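Aromatic amino acid aminotransferase I (Candida albicans WO-1, PDB 6HNU) probably catalyses the pyridoxal-phosphate-dependent transfer of the amino group of aromatic L-amino acids to 2-oxoglutarate, yielding aromatic oxo-acids and L-glutamate. Local coordinates at residues 55-60 against 82-87; 69-74 against 357-362; 95-100 against 339-344; 124-129 against 280-285; 228-233 against 284-289. One frame throughout, in Å; residues are numbered along the deposited sequence.

Interaction 1: residues 55-60 against 82-87; sequences FEKVTA and TIEVFK
Lys57 and Glu84 join by a salt bridge on one face of a two-stranded antiparallel sheet, with the ring of Phe86 beside the lysine chain. Lys57 CG takes the crowded position between its own backbone N and carbonyl carbon (chi1 85°). From there the chain runs out extended, side by side with Phe86 and pointing the same way. Its CD lies over one face of the phenyl ring, 4.0 Å from the centroid, a CH-pi contact that lays the aliphatic part of the lysine on an aromatic surface. Beyond it, Lys57 NZ meets Glu84 OE2 at 2.7 Å, approaching from above the carboxylate plane, 38° out of it. Glu84 in turn lies alongside Thr59, its CG 3.7 Å from Thr59 CG2.

The opposite face is apolar. Here Val58 CG1 packs on Val85 CB at 4.0 Å, and Ala60 CB rests against CG1 of Ile83; both are hydrogen-bonded pairs. Val58 also touches Leu339, and Ile83 and Val85 touch Ala342, so this face lies on helix 334-377. The far edge of strand 57-60 pairs antiparallel with a strand of the second subunit, where Thr59 OG1 bonds Thr59 OG1 of that subunit, and the sheet thus runs on through the dimer interface.

Where the pairing ends, Lys87 sends its NZ to Phe53 O, and its CD passes 3.4 Å from Phe55 O, a buried oxygen without a polar partner. The last backbone bond, Lys87 N to Glu56 O at 2.8 Å, arrives from above the carbonyl plane, 44° out of it.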
# COMPACT_ATOMS: atom_id res chain seq x y z
N PHE B 55 -1.99 -4.80 -21.67
CA PHE B 55 -3.34 -5.25 -21.21
C PHE B 55 -4.40 -4.59 -22.08
O PHE B 55 -4.68 -3.41 -21.88
CB PHE B 55 -3.57 -4.94 -19.73
CG PHE B 55 -2.49 -5.49 -18.82
CD1 PHE B 55 -2.51 -6.81 -18.41
CD2 PHE B 55 -1.49 -4.66 -18.37
CE1 PHE B 55 -1.55 -7.29 -17.53
CE2 PHE B 55 -0.51 -5.16 -17.52
CZ PHE B 55 -0.55 -6.46 -17.09
N GLU B 56 -4.97 -5.36 -23.00
CA GLU B 56 -5.98 -4.85 -23.97
C GLU B 56 -7.32 -4.84 -23.26
O GLU B 56 -8.17 -3.97 -23.55
CB GLU B 56 -6.02 -5.70 -25.25
CG GLU B 56 -7.17 -5.35 -26.16
CD GLU B 56 -7.19 -3.91 -26.62
OE1 GLU B 56 -6.09 -3.29 -26.62
OE2 GLU B 56 -8.29 -3.39 -26.96
N LYS B 57 -7.51 -5.79 -22.36
CA LYS B 57 -8.70 -5.85 -21.50
C LYS B 57 -8.46 -6.83 -20.36
O LYS B 57 -7.54 -7.68 -20.47
CB LYS B 57 -9.95 -6.23 -22.29
CG LYS B 57 -10.20 -7.71 -22.49
CD LYS B 57 -11.52 -7.97 -23.22
CE LYS B 57 -11.71 -9.45 -23.52
NZ LYS B 57 -12.87 -9.69 -24.40
N VAL B 58 -9.25 -6.64 -19.32
CA VAL B 58 -9.39 -7.60 -18.19
C VAL B 58 -10.88 -7.94 -18.08
O VAL B 58 -11.76 -7.05 -18.39
CB VAL B 58 -8.82 -7.06 -16.88
CG1 VAL B 58 -9.54 -5.83 -16.38
CG2 VAL B 58 -8.86 -8.13 -15.81
N THR B 59 -11.17 -9.19 -17.74
CA THR B 59 -12.56 -9.64 -17.52
C THR B 59 -12.61 -10.37 -16.18
O THR B 59 -11.56 -10.82 -15.73
CB THR B 59 -13.07 -10.52 -18.67
OG1 THR B 59 -12.49 -11.81 -18.53
CG2 THR B 59 -12.74 -9.95 -20.03
N ALA B 60 -13.80 -10.44 -15.59
CA ALA B 60 -14.09 -11.33 -14.46
C ALA B 60 -15.49 -11.94 -14.62
O ALA B 60 -16.38 -11.27 -15.16
CB ALA B 60 -13.97 -10.59 -13.16
N THR B 82 -20.19 -11.95 -17.13
CA THR B 82 -18.81 -11.54 -17.44
C THR B 82 -18.78 -10.01 -17.50
O THR B 82 -19.48 -9.43 -18.35
CB THR B 82 -18.28 -12.24 -18.70
OG1 THR B 82 -18.34 -13.64 -18.45
CG2 THR B 82 -16.88 -11.80 -19.08
N ILE B 83 -17.98 -9.38 -16.64
CA ILE B 83 -17.68 -7.93 -16.74
C ILE B 83 -16.34 -7.80 -17.48
O ILE B 83 -15.45 -8.63 -17.29
CB ILE B 83 -17.66 -7.26 -15.35
CG1 ILE B 83 -16.80 -8.06 -14.36
CG2 ILE B 83 -19.08 -7.08 -14.84
CD1 ILE B 83 -16.47 -7.36 -13.05
N GLU B 84 -16.24 -6.77 -18.30
CA GLU B 84 -15.09 -6.48 -19.17
C GLU B 84 -14.69 -5.03 -18.95
O GLU B 84 -15.57 -4.14 -18.97
CB GLU B 84 -15.47 -6.71 -20.62
CG GLU B 84 -15.81 -8.15 -20.93
CD GLU B 84 -15.77 -8.43 -22.43
OE1 GLU B 84 -16.37 -7.63 -23.16
OE2 GLU B 84 -15.08 -9.40 -22.85
N VAL B 85 -13.40 -4.83 -18.69
CA VAL B 85 -12.76 -3.51 -18.76
C VAL B 85 -11.70 -3.52 -19.86
O VAL B 85 -10.60 -4.08 -19.69
CB VAL B 85 -12.21 -3.08 -17.40
CG1 VAL B 85 -11.73 -1.64 -17.51
CG2 VAL B 85 -13.28 -3.22 -16.31
N PHE B 86 -12.02 -2.87 -20.97
CA PHE B 86 -11.08 -2.64 -22.08
C PHE B 86 -10.11 -1.49 -21.74
O PHE B 86 -10.43 -0.61 -20.90
CB PHE B 86 -11.87 -2.31 -23.35
CG PHE B 86 -12.60 -3.49 -23.92
CD1 PHE B 86 -13.88 -3.82 -23.50
CD2 PHE B 86 -12.00 -4.27 -24.90
CE1 PHE B 86 -14.55 -4.89 -24.06
CE2 PHE B 86 -12.67 -5.36 -25.45
CZ PHE B 86 -13.94 -5.67 -25.02
N LYS B 87 -8.97 -1.49 -22.45
CA LYS B 87 -7.95 -0.42 -22.41
C LYS B 87 -8.57 0.91 -22.84
O LYS B 87 -8.29 1.94 -22.18
CB LYS B 87 -6.77 -0.83 -23.30
CG LYS B 87 -5.60 0.15 -23.37
CD LYS B 87 -4.32 -0.58 -23.69
CE LYS B 87 -3.14 0.31 -23.91
NZ LYS B 87 -1.98 -0.47 -24.39

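Interaction 2: residues 69-74 against 357-362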
# COMPACT_ATOMS: atom_id res chain seq x y z
N GLY B 69 -29.82 -18.08 -5.08
CA GLY B 69 -29.20 -19.37 -4.73
C GLY B 69 -28.36 -19.28 -3.46
O GLY B 69 -27.83 -20.32 -3.04
N GLY B 70 -28.25 -18.09 -2.85
CA GLY B 70 -27.29 -17.84 -1.76
C GLY B 70 -25.97 -17.33 -2.33
O GLY B 70 -25.64 -17.68 -3.48
N ILE B 71 -25.25 -16.49 -1.58
CA ILE B 71 -24.10 -15.73 -2.16
C ILE B 71 -22.94 -16.69 -2.45
O ILE B 71 -22.10 -16.35 -3.30
CB ILE B 71 -23.68 -14.54 -1.28
CG1 ILE B 71 -23.17 -14.98 0.09
CG2 ILE B 71 -24.84 -13.55 -1.18
CD1 ILE B 71 -22.42 -13.89 0.85
N GLY B 72 -22.96 -17.86 -1.81
CA GLY B 72 -21.98 -18.93 -2.03
C GLY B 72 -22.37 -19.88 -3.15
O GLY B 72 -21.60 -20.83 -3.40
N ALA B 73 -23.48 -19.64 -3.87
CA ALA B 73 -23.90 -20.53 -4.97
C ALA B 73 -22.81 -20.58 -6.04
O ALA B 73 -22.18 -19.57 -6.35
CB ALA B 73 -25.22 -20.08 -5.55
N PRO B 74 -22.61 -21.73 -6.71
CA PRO B 74 -21.67 -21.80 -7.83
C PRO B 74 -21.92 -20.67 -8.84
O PRO B 74 -23.06 -20.35 -9.16
CB PRO B 74 -21.95 -23.19 -8.46
CG PRO B 74 -22.52 -24.00 -7.31
CD PRO B 74 -23.33 -23.00 -6.50
N ILE B 357 -27.38 -8.31 2.01
CA ILE B 357 -28.51 -9.00 2.67
C ILE B 357 -28.26 -10.51 2.68
O ILE B 357 -28.53 -11.17 3.70
CB ILE B 357 -29.83 -8.57 1.97
CG1 ILE B 357 -30.19 -7.14 2.38
CG2 ILE B 357 -30.96 -9.55 2.25
CD1 ILE B 357 -31.10 -6.46 1.42
N GLY B 358 -27.68 -11.05 1.61
CA GLY B 358 -27.23 -12.44 1.49
C GLY B 358 -26.11 -12.71 2.50
O GLY B 358 -26.15 -13.76 3.20
N LEU B 359 -25.18 -11.78 2.63
CA LEU B 359 -24.07 -11.89 3.61
C LEU B 359 -24.65 -11.96 5.04
O LEU B 359 -24.25 -12.86 5.78
CB LEU B 359 -23.10 -10.73 3.38
CG LEU B 359 -21.78 -10.76 4.12
CD1 LEU B 359 -20.95 -11.98 3.73
CD2 LEU B 359 -20.97 -9.49 3.83
N ARG B 360 -25.55 -11.05 5.40
CA ARG B 360 -26.32 -11.05 6.67
C ARG B 360 -26.96 -12.43 6.92
O ARG B 360 -26.74 -12.98 8.01
CB ARG B 360 -27.35 -9.93 6.66
CG ARG B 360 -28.23 -9.89 7.90
CD ARG B 360 -29.25 -8.79 7.77
NE ARG B 360 -30.05 -8.54 8.96
CZ ARG B 360 -29.72 -7.68 9.91
NH1 ARG B 360 -28.59 -7.00 9.84
NH2 ARG B 360 -30.52 -7.53 10.95
N ALA B 361 -27.73 -12.97 5.97
CA ALA B 361 -28.42 -14.28 6.12
C ALA B 361 -27.39 -15.38 6.42
O ALA B 361 -27.58 -16.16 7.40
CB ALA B 361 -29.23 -14.59 4.88
N GLU B 362 -26.31 -15.46 5.64
CA GLU B 362 -25.29 -16.54 5.81
C GLU B 362 -24.64 -16.46 7.19
O GLU B 362 -24.52 -17.52 7.84
CB GLU B 362 -24.15 -16.44 4.80
CG GLU B 362 -24.59 -16.57 3.37
CD GLU B 362 -25.11 -17.94 3.03
OE1 GLU B 362 -24.63 -18.93 3.64
OE2 GLU B 362 -25.98 -18.02 2.15
O HOH W 1 -26.85 -15.96 0.92
O HOH W 2 -24.56 -19.41 0.11
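Ile71 packs its branched side chain on Gly358, Leu359 and Glu362, so that a type I beta turn, Gly70 to Ala73, abuts the long helix 334-377. The turn belongs to the connection between strands 57-62 and 81-86, and the contact is a worked case of a loop set on a helix by one apolar side chain together with bridging water.

The tight part belongs to the two arms of that isoleucine. Ile71 CG1 stands between its backbone N and carbonyl carbon (chi1 64°), while CG2 is turned to the side of the backbone N. The CG2 methyl lies directly on the helix backbone, 3.8 Å from Gly358 CA, a close approach made where the helix carries no side chain. The side chains of Ile71 and Leu359 cross obliquely, with Ile71 CD1 3.8 Å from Leu359 CD1. Those of Ile71 and Glu362 slide past each other in opposite directions, with Ile71 CG1 3.9 Å from Glu362 CG. Tyr52 of the second subunit also packs on Ile71.

The polar side is looser and has no direct hydrogen bond between turn and helix; water spans it instead. The Glu362 chain bends at chi2, and its OE2 lies on the side of the turn, 4.1 Å from Gly70 CA. One water accepts from Ile71 N at 3.0 Å and donates both to Gly358 O and to Glu362 OE2, the latter at 2.6 Å, so it ties the turn to two points on the helix. A second water accepts from Gly72 N at 2.9 Å and gives a weak bond to the same Glu362 OE2.

Interaction 3: residues 95-100 against 339-344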
# COMPACT_ATOMS: atom_id res chain seq x y z
N ASP B 95 -19.43 4.13 -17.65
CA ASP B 95 -19.03 4.35 -16.23
C ASP B 95 -17.89 3.41 -15.83
O ASP B 95 -17.67 3.25 -14.59
CB ASP B 95 -20.25 4.21 -15.32
CG ASP B 95 -21.41 5.11 -15.73
OD1 ASP B 95 -21.19 6.30 -15.82
OD2 ASP B 95 -22.52 4.60 -15.95
N GLN B 96 -17.14 2.88 -16.79
CA GLN B 96 -15.96 1.99 -16.51
C GLN B 96 -14.69 2.83 -16.38
O GLN B 96 -14.65 3.99 -16.86
CB GLN B 96 -15.79 0.95 -17.62
CG GLN B 96 -17.00 0.02 -17.77
CD GLN B 96 -17.46 -0.53 -16.44
OE1 GLN B 96 -16.73 -1.25 -15.75
NE2 GLN B 96 -18.67 -0.18 -16.05
N ILE B 97 -13.66 2.29 -15.73
CA ILE B 97 -12.35 2.98 -15.64
C ILE B 97 -11.42 2.23 -16.59
O ILE B 97 -10.79 1.22 -16.19
CB ILE B 97 -11.83 3.13 -14.20
CG1 ILE B 97 -12.98 3.29 -13.18
CG2 ILE B 97 -10.88 4.31 -14.16
CD1 ILE B 97 -12.62 2.99 -11.74
N GLU B 98 -11.41 2.68 -17.84
CA GLU B 98 -10.69 2.00 -18.94
C GLU B 98 -9.22 1.88 -18.53
O GLU B 98 -8.72 2.79 -17.82
CB GLU B 98 -10.91 2.76 -20.26
CG GLU B 98 -10.27 4.14 -20.30
CD GLU B 98 -11.06 5.28 -19.71
OE1 GLU B 98 -12.18 5.05 -19.20
OE2 GLU B 98 -10.52 6.42 -19.71
N LEU B 99 -8.57 0.78 -18.93
CA LEU B 99 -7.22 0.43 -18.39
C LEU B 99 -6.19 1.49 -18.78
O LEU B 99 -5.20 1.62 -18.06
CB LEU B 99 -6.78 -0.94 -18.88
CG LEU B 99 -7.72 -2.10 -18.59
CD1 LEU B 99 -7.11 -3.39 -19.13
CD2 LEU B 99 -8.00 -2.21 -17.09
N ALA B 100 -6.36 2.20 -19.91
CA ALA B 100 -5.43 3.28 -20.31
C ALA B 100 -5.37 4.33 -19.19
O ALA B 100 -4.34 4.97 -19.04
CB ALA B 100 -5.88 3.87 -21.64
N LEU B 339 -11.81 -3.36 -11.44
CA LEU B 339 -12.67 -4.56 -11.32
C LEU B 339 -13.73 -4.31 -10.26
O LEU B 339 -14.84 -4.71 -10.49
CB LEU B 339 -11.83 -5.80 -11.02
CG LEU B 339 -11.07 -6.40 -12.20
CD1 LEU B 339 -10.14 -7.53 -11.73
CD2 LEU B 339 -12.04 -6.92 -13.27
N ALA B 340 -13.43 -3.63 -9.13
CA ALA B 340 -14.43 -3.35 -8.07
C ALA B 340 -15.50 -2.42 -8.63
O ALA B 340 -16.70 -2.65 -8.46
CB ALA B 340 -13.76 -2.76 -6.83
N ASN B 341 -15.08 -1.37 -9.29
CA ASN B 341 -16.01 -0.43 -9.97
C ASN B 341 -16.92 -1.20 -10.96
O ASN B 341 -18.14 -0.91 -10.98
CB ASN B 341 -15.23 0.67 -10.65
CG ASN B 341 -16.15 1.67 -11.32
OD1 ASN B 341 -16.82 2.45 -10.66
ND2 ASN B 341 -16.18 1.62 -12.63
N ALA B 342 -16.37 -2.11 -11.75
CA ALA B 342 -17.12 -2.89 -12.77
C ALA B 342 -18.14 -3.79 -12.07
O ALA B 342 -19.32 -3.74 -12.43
CB ALA B 342 -16.17 -3.65 -13.63
N LEU B 343 -17.73 -4.50 -11.01
CA LEU B 343 -18.63 -5.39 -10.24
C LEU B 343 -19.73 -4.55 -9.60
O LEU B 343 -20.90 -4.91 -9.77
CB LEU B 343 -17.81 -6.22 -9.24
CG LEU B 343 -18.64 -7.08 -8.29
CD1 LEU B 343 -17.84 -8.32 -7.88
CD2 LEU B 343 -19.06 -6.27 -7.08
N LEU B 344 -19.41 -3.44 -8.92
CA LEU B 344 -20.41 -2.68 -8.15
C LEU B 344 -21.43 -2.04 -9.09
O LEU B 344 -22.61 -1.99 -8.72
CB LEU B 344 -19.70 -1.66 -7.26
CG LEU B 344 -18.86 -2.26 -6.12
CD1 LEU B 344 -17.93 -1.21 -5.55
CD2 LEU B 344 -19.74 -2.82 -5.02
O HOH W 3 -14.48 -0.29 -14.29
O HOH W 4 -20.09 -2.49 -14.75
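Asn341 ND2 donates to Asp95 O at 3.0 Å, a nearly straight bond of 163°. The donor lies in the carbonyl plane on a lone pair, and the acceptor is almost exactly in the plane of the asparagine amide, so both flat groups are well aligned. Around this bond Ile97 crosses the asparagine: its CD1 lies 3.7 Å from Asn341 CB, and its CG1 stands near ND2. The Gln96 chain bends at chi2; its OE1 lies 3.3 Å from Ala342 CB.

The next shell is water. One molecule accepts from Asn341 ND2 at 3.0 Å and from Ile97 N, and donates to Gln96 OE1 at 2.8 Å. Another donates to Ala342 O and accepts weakly from Gln96 NE2, whose stronger partner is Pro94 O. Further out, Arg345 NE bonds Asn341 OD1, and Glu113 of helix 112-126 touches both Ile97 and Asn341.

The contact thus fastens the loop leading into helix 99-102 to the long helix 334-377. With ND2 giving two bonds and OD1 receiving a third, the carboxamide is held in one orientation, and a buried polar group is satisfied largely by backbone, water and its own helix.

Interaction 4: residues 124-129 against 280-285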
# COMPACT_ATOMS: atom_id res chain seq x y z
N MET B 124 -26.10 6.74 1.56
CA MET B 124 -27.36 5.98 1.62
C MET B 124 -27.45 5.28 2.98
O MET B 124 -28.52 5.21 3.55
CB MET B 124 -27.30 4.95 0.50
CG MET B 124 -28.51 4.15 0.29
SD MET B 124 -28.09 2.82 -0.86
CE MET B 124 -27.10 3.63 -2.10
N VAL B 125 -26.33 4.77 3.49
CA VAL B 125 -26.30 3.96 4.74
C VAL B 125 -26.13 4.86 5.97
O VAL B 125 -26.79 4.60 6.98
CB VAL B 125 -25.20 2.89 4.68
CG1 VAL B 125 -25.10 2.15 5.99
CG2 VAL B 125 -25.40 1.89 3.54
N HIS B 126 -25.29 5.88 5.92
CA HIS B 126 -24.77 6.59 7.11
C HIS B 126 -25.32 8.01 7.21
O HIS B 126 -25.16 8.60 8.29
CB HIS B 126 -23.24 6.58 7.13
CG HIS B 126 -22.69 5.20 7.15
ND1 HIS B 126 -22.84 4.36 8.25
CD2 HIS B 126 -22.12 4.46 6.17
CE1 HIS B 126 -22.28 3.19 7.96
NE2 HIS B 126 -21.82 3.24 6.68
N LYS B 127 -25.88 8.56 6.13
CA LYS B 127 -26.51 9.91 6.15
C LYS B 127 -25.58 10.88 6.90
O LYS B 127 -25.97 11.43 7.97
CB LYS B 127 -27.92 9.75 6.73
CG LYS B 127 -29.05 10.33 5.90
CD LYS B 127 -28.70 11.62 5.16
CE LYS B 127 -29.87 12.33 4.51
NZ LYS B 127 -30.67 13.09 5.50
N VAL B 128 -24.35 11.10 6.41
CA VAL B 128 -23.32 11.87 7.15
C VAL B 128 -23.88 13.27 7.44
O VAL B 128 -24.38 13.93 6.52
CB VAL B 128 -21.98 11.95 6.38
CG1 VAL B 128 -20.89 12.65 7.19
CG2 VAL B 128 -21.52 10.56 5.95
N PRO B 129 -23.92 13.71 8.71
CA PRO B 129 -24.79 14.83 9.10
C PRO B 129 -24.15 16.21 9.12
O PRO B 129 -24.74 17.10 9.63
CB PRO B 129 -25.16 14.42 10.52
CG PRO B 129 -23.86 13.87 11.05
CD PRO B 129 -23.37 13.03 9.89
N VAL B 280 -27.09 -0.98 12.85
CA VAL B 280 -26.80 -0.10 14.01
C VAL B 280 -26.26 1.22 13.46
O VAL B 280 -25.44 1.21 12.54
CB VAL B 280 -25.79 -0.76 14.96
CG1 VAL B 280 -24.47 -1.03 14.25
CG2 VAL B 280 -25.54 0.08 16.19
N PRO B 281 -26.64 2.39 14.01
CA PRO B 281 -26.02 3.65 13.60
C PRO B 281 -24.48 3.62 13.76
O PRO B 281 -24.00 3.24 14.82
CB PRO B 281 -26.62 4.69 14.55
CG PRO B 281 -27.14 3.85 15.68
CD PRO B 281 -27.68 2.61 15.02
N SER B 282 -23.77 4.05 12.73
CA SER B 282 -22.30 4.27 12.76
C SER B 282 -22.00 5.52 13.60
O SER B 282 -22.90 6.38 13.81
CB SER B 282 -21.75 4.47 11.37
OG SER B 282 -22.36 5.63 10.79
N PHE B 283 -20.74 5.65 14.04
CA PHE B 283 -20.27 6.93 14.61
C PHE B 283 -20.33 8.01 13.52
O PHE B 283 -20.72 9.19 13.87
CB PHE B 283 -18.90 6.83 15.25
CG PHE B 283 -18.92 6.14 16.58
CD1 PHE B 283 -19.33 6.82 17.71
CD2 PHE B 283 -18.53 4.81 16.68
CE1 PHE B 283 -19.33 6.20 18.94
CE2 PHE B 283 -18.51 4.19 17.91
CZ PHE B 283 -18.91 4.89 19.04
N ILE B 284 -20.03 7.69 12.25
CA ILE B 284 -20.18 8.76 11.21
C ILE B 284 -21.64 9.27 11.20
O ILE B 284 -21.79 10.50 11.03
CB ILE B 284 -19.80 8.20 9.82
CG1 ILE B 284 -18.29 7.97 9.67
CG2 ILE B 284 -20.36 9.05 8.68
CD1 ILE B 284 -17.49 9.24 9.68
N SER B 285 -22.63 8.39 11.29
CA SER B 285 -24.07 8.81 11.27
C SER B 285 -24.35 9.77 12.43
O SER B 285 -25.24 10.65 12.25
CB SER B 285 -25.03 7.66 11.23
OG SER B 285 -25.20 7.06 12.51
O HOH W 5 -25.24 4.30 10.15
O HOH W 6 -27.17 10.79 10.27
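Ser282, the N-cap of the short, weakly bonded helix 283-286, meets His126 at the C-terminal end of helix 112-126. Ser282 OG accepts from Ser285 N, the capping bond, and also forms a 2.9 Å hydrogen bond with His126 ND1. Val125 CG1 lies over the centre of one face of the imidazole. A water that accepts from Ser282 N at 3.0 Å also bonds His126 ND1, giving the pair a second link.

The backbones come close too. Ser285 CA makes a CA-H...O contact of 3.2 Å with His126 O, and Ser285 CB lies against the same oxygen. Just past the helix, where Lys127 turns to positive phi, a second water donates to Lys127 O and to Ser285 O at 2.8 Å. Pro129 CD then rests 3.2 Å from Ile284 O. Ile284 also faces Val128, but it has two conformers, so the very close approach of their methyl groups is doubtful.

Arg294 of strand 292-297 touches both His126 and Ser282. From strand 242-246, Glu245 receives Phe283 N and Ile284 N at the helix start, while the Phe283 side chain packs on Arg229 and Ile232 of helix 226-239.

Interaction 5: residues 228-233 against 284-289; sequences RRKQIY and ISLDVE
Tyr233 presents a ring face to Leu286 and its hydroxyl edge to Asp287 and Glu289. Leu286 O stands 3.5 Å above the ring plane, offset toward the rim, with Tyr233 CE2 its nearest atom. At the edge, close to the ring plane, are Asp287 OD1 and Glu289 N. The aspartate crosses the tyrosine at about a right angle, ring and carboxylate planes being 73° apart.

Tyr233 CG is anti to the backbone N (chi1 -174°), and the ring points from helix 226-239 towards the segment that leads into strand 292-297. Its OH donates to Asp287 OD1 at 2.6 Å, on the anti lone pair of that oxygen, and accepts from Glu289 N at 3.0 Å with an angle of 159°. Glu289 CB also lies 3.3 Å from the hydroxyl. Asp287 is the centre of an inverse gamma turn, closed by Val288 N to Leu286 O at 3.0 Å; the carbonyl that closes the turn is thus the one over the ring.

Nearer the start of 284-289 the contact is apolar. Leu286 CD1 reaches the helix between two residues, 3.8 Å from Arg229 CB and 3.9 Å from Lys230 N. The Arg229 guanidinium goes elsewhere, to Leu224 O, Thr215 OG1 and Pro281 O.

The carboxylate of Asp287 also takes Arg291 N on OD1 and Val292 N on OD2. Three donors gather on it, which would be expected to stabilise its ionised form, while the phenol, both donor and acceptor, is fixed in direction and ties the helix to the turn before the strand.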
# COMPACT_ATOMS: atom_id res chain seq x y z
N ARG B 228 -24.87 3.22 23.63
CA ARG B 228 -23.46 3.40 24.06
C ARG B 228 -22.70 4.26 23.04
O ARG B 228 -21.86 5.07 23.43
CB ARG B 228 -22.81 2.05 24.26
CG ARG B 228 -23.24 1.34 25.51
CD ARG B 228 -22.22 0.28 25.87
NE ARG B 228 -22.70 -0.47 27.00
CZ ARG B 228 -22.04 -1.43 27.64
NH1 ARG B 228 -20.84 -1.82 27.23
NH2 ARG B 228 -22.65 -2.05 28.62
N ARG B 229 -23.07 4.18 21.76
CA ARG B 229 -22.38 4.98 20.71
C ARG B 229 -22.67 6.47 20.98
O ARG B 229 -21.72 7.31 20.93
CB ARG B 229 -22.79 4.48 19.32
CG ARG B 229 -22.28 3.08 18.99
CD ARG B 229 -22.79 2.62 17.63
NE ARG B 229 -22.39 1.25 17.41
CZ ARG B 229 -21.78 0.75 16.33
NH1 ARG B 229 -21.71 1.43 15.20
NH2 ARG B 229 -21.38 -0.51 16.35
N LYS B 230 -23.93 6.79 21.27
CA LYS B 230 -24.36 8.17 21.59
C LYS B 230 -23.52 8.67 22.77
O LYS B 230 -22.99 9.78 22.70
CB LYS B 230 -25.86 8.22 21.87
CG LYS B 230 -26.72 8.09 20.61
CD LYS B 230 -28.21 7.86 20.90
CE LYS B 230 -28.90 7.11 19.78
NZ LYS B 230 -30.24 6.60 20.18
N GLN B 231 -23.39 7.86 23.81
CA GLN B 231 -22.70 8.35 25.03
C GLN B 231 -21.21 8.54 24.74
O GLN B 231 -20.63 9.50 25.25
CB GLN B 231 -22.90 7.34 26.15
CG GLN B 231 -24.30 7.39 26.75
CD GLN B 231 -24.43 6.28 27.77
OE1 GLN B 231 -24.46 6.53 28.96
NE2 GLN B 231 -24.42 5.05 27.30
N ILE B 232 -20.61 7.63 23.98
CA ILE B 232 -19.15 7.68 23.64
C ILE B 232 -18.91 8.90 22.74
O ILE B 232 -17.94 9.64 23.01
CB ILE B 232 -18.66 6.35 23.06
CG1 ILE B 232 -18.62 5.25 24.13
CG2 ILE B 232 -17.30 6.51 22.40
CD1 ILE B 232 -18.73 3.84 23.60
N TYR B 233 -19.79 9.14 21.77
CA TYR B 233 -19.70 10.33 20.88
C TYR B 233 -19.72 11.60 21.74
O TYR B 233 -18.86 12.49 21.58
CB TYR B 233 -20.79 10.32 19.80
CG TYR B 233 -20.58 11.44 18.82
CD1 TYR B 233 -19.56 11.36 17.88
CD2 TYR B 233 -21.23 12.65 18.95
CE1 TYR B 233 -19.26 12.40 17.02
CE2 TYR B 233 -20.97 13.70 18.08
CZ TYR B 233 -19.97 13.58 17.12
OH TYR B 233 -19.67 14.61 16.27
N ILE B 284 -20.03 7.69 12.25
CA ILE B 284 -20.18 8.76 11.21
C ILE B 284 -21.64 9.27 11.20
O ILE B 284 -21.79 10.50 11.03
CB ILE B 284 -19.80 8.20 9.82
CG1 ILE B 284 -18.29 7.97 9.67
CG2 ILE B 284 -20.36 9.05 8.68
CD1 ILE B 284 -17.49 9.24 9.68
N SER B 285 -22.63 8.39 11.29
CA SER B 285 -24.07 8.81 11.27
C SER B 285 -24.35 9.77 12.43
O SER B 285 -25.24 10.65 12.25
CB SER B 285 -25.03 7.66 11.23
OG SER B 285 -25.20 7.06 12.51
N LEU B 286 -23.62 9.68 13.54
CA LEU B 286 -23.85 10.51 14.75
C LEU B 286 -23.04 11.79 14.69
O LEU B 286 -23.15 12.61 15.61
CB LEU B 286 -23.44 9.71 15.99
CG LEU B 286 -24.26 8.44 16.26
CD1 LEU B 286 -23.78 7.72 17.52
CD2 LEU B 286 -25.74 8.79 16.41
N ASP B 287 -22.18 11.94 13.69
CA ASP B 287 -20.98 12.81 13.78
C ASP B 287 -21.32 14.23 13.31
O ASP B 287 -20.70 14.70 12.39
CB ASP B 287 -19.82 12.25 12.97
CG ASP B 287 -18.53 13.03 13.15
OD1 ASP B 287 -18.36 13.71 14.22
OD2 ASP B 287 -17.69 12.98 12.23
N VAL B 288 -22.16 14.94 14.05
CA VAL B 288 -22.52 16.34 13.73
C VAL B 288 -21.26 17.22 13.70
O VAL B 288 -21.26 18.16 12.89
CB VAL B 288 -23.62 16.87 14.67
CG1 VAL B 288 -24.87 16.01 14.57
CG2 VAL B 288 -23.17 16.98 16.11
N GLU B 289 -20.23 16.92 14.50
CA GLU B 289 -19.03 17.79 14.65
C GLU B 289 -17.92 17.44 13.63
O GLU B 289 -16.98 18.24 13.50
CB GLU B 289 -18.47 17.73 16.07
CG GLU B 289 -19.47 18.16 17.13
CD GLU B 289 -18.86 18.54 18.47
OE1 GLU B 289 -17.67 18.27 18.69
OE2 GLU B 289 -19.58 19.14 19.29

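In the fold
Two pairs of contacts touch, 1 with 3 and 4 with 5, each pair with centres about 9 Å apart. Between interactions 1 and 3, Phe86 O and Lys87 O probably accept from Leu99 N and Ala100 N, and Val85 packs on Ile97. Interactions 4 and 5 share Ile284 and Ser285, and Pro129 packs on Asp287. Interaction 2 stands apart, its nearest atoms about 10 Å from interaction 3, with which it shares helix 334-377, and about 7 Å from interaction 4. Interactions 1, 2 and 3 all reach the second subunit. None forms the cofactor site, though the side chains of Leu359 and Arg229 lie about 9 Å from that of Tyr249, which binds pyridoxal phosphate.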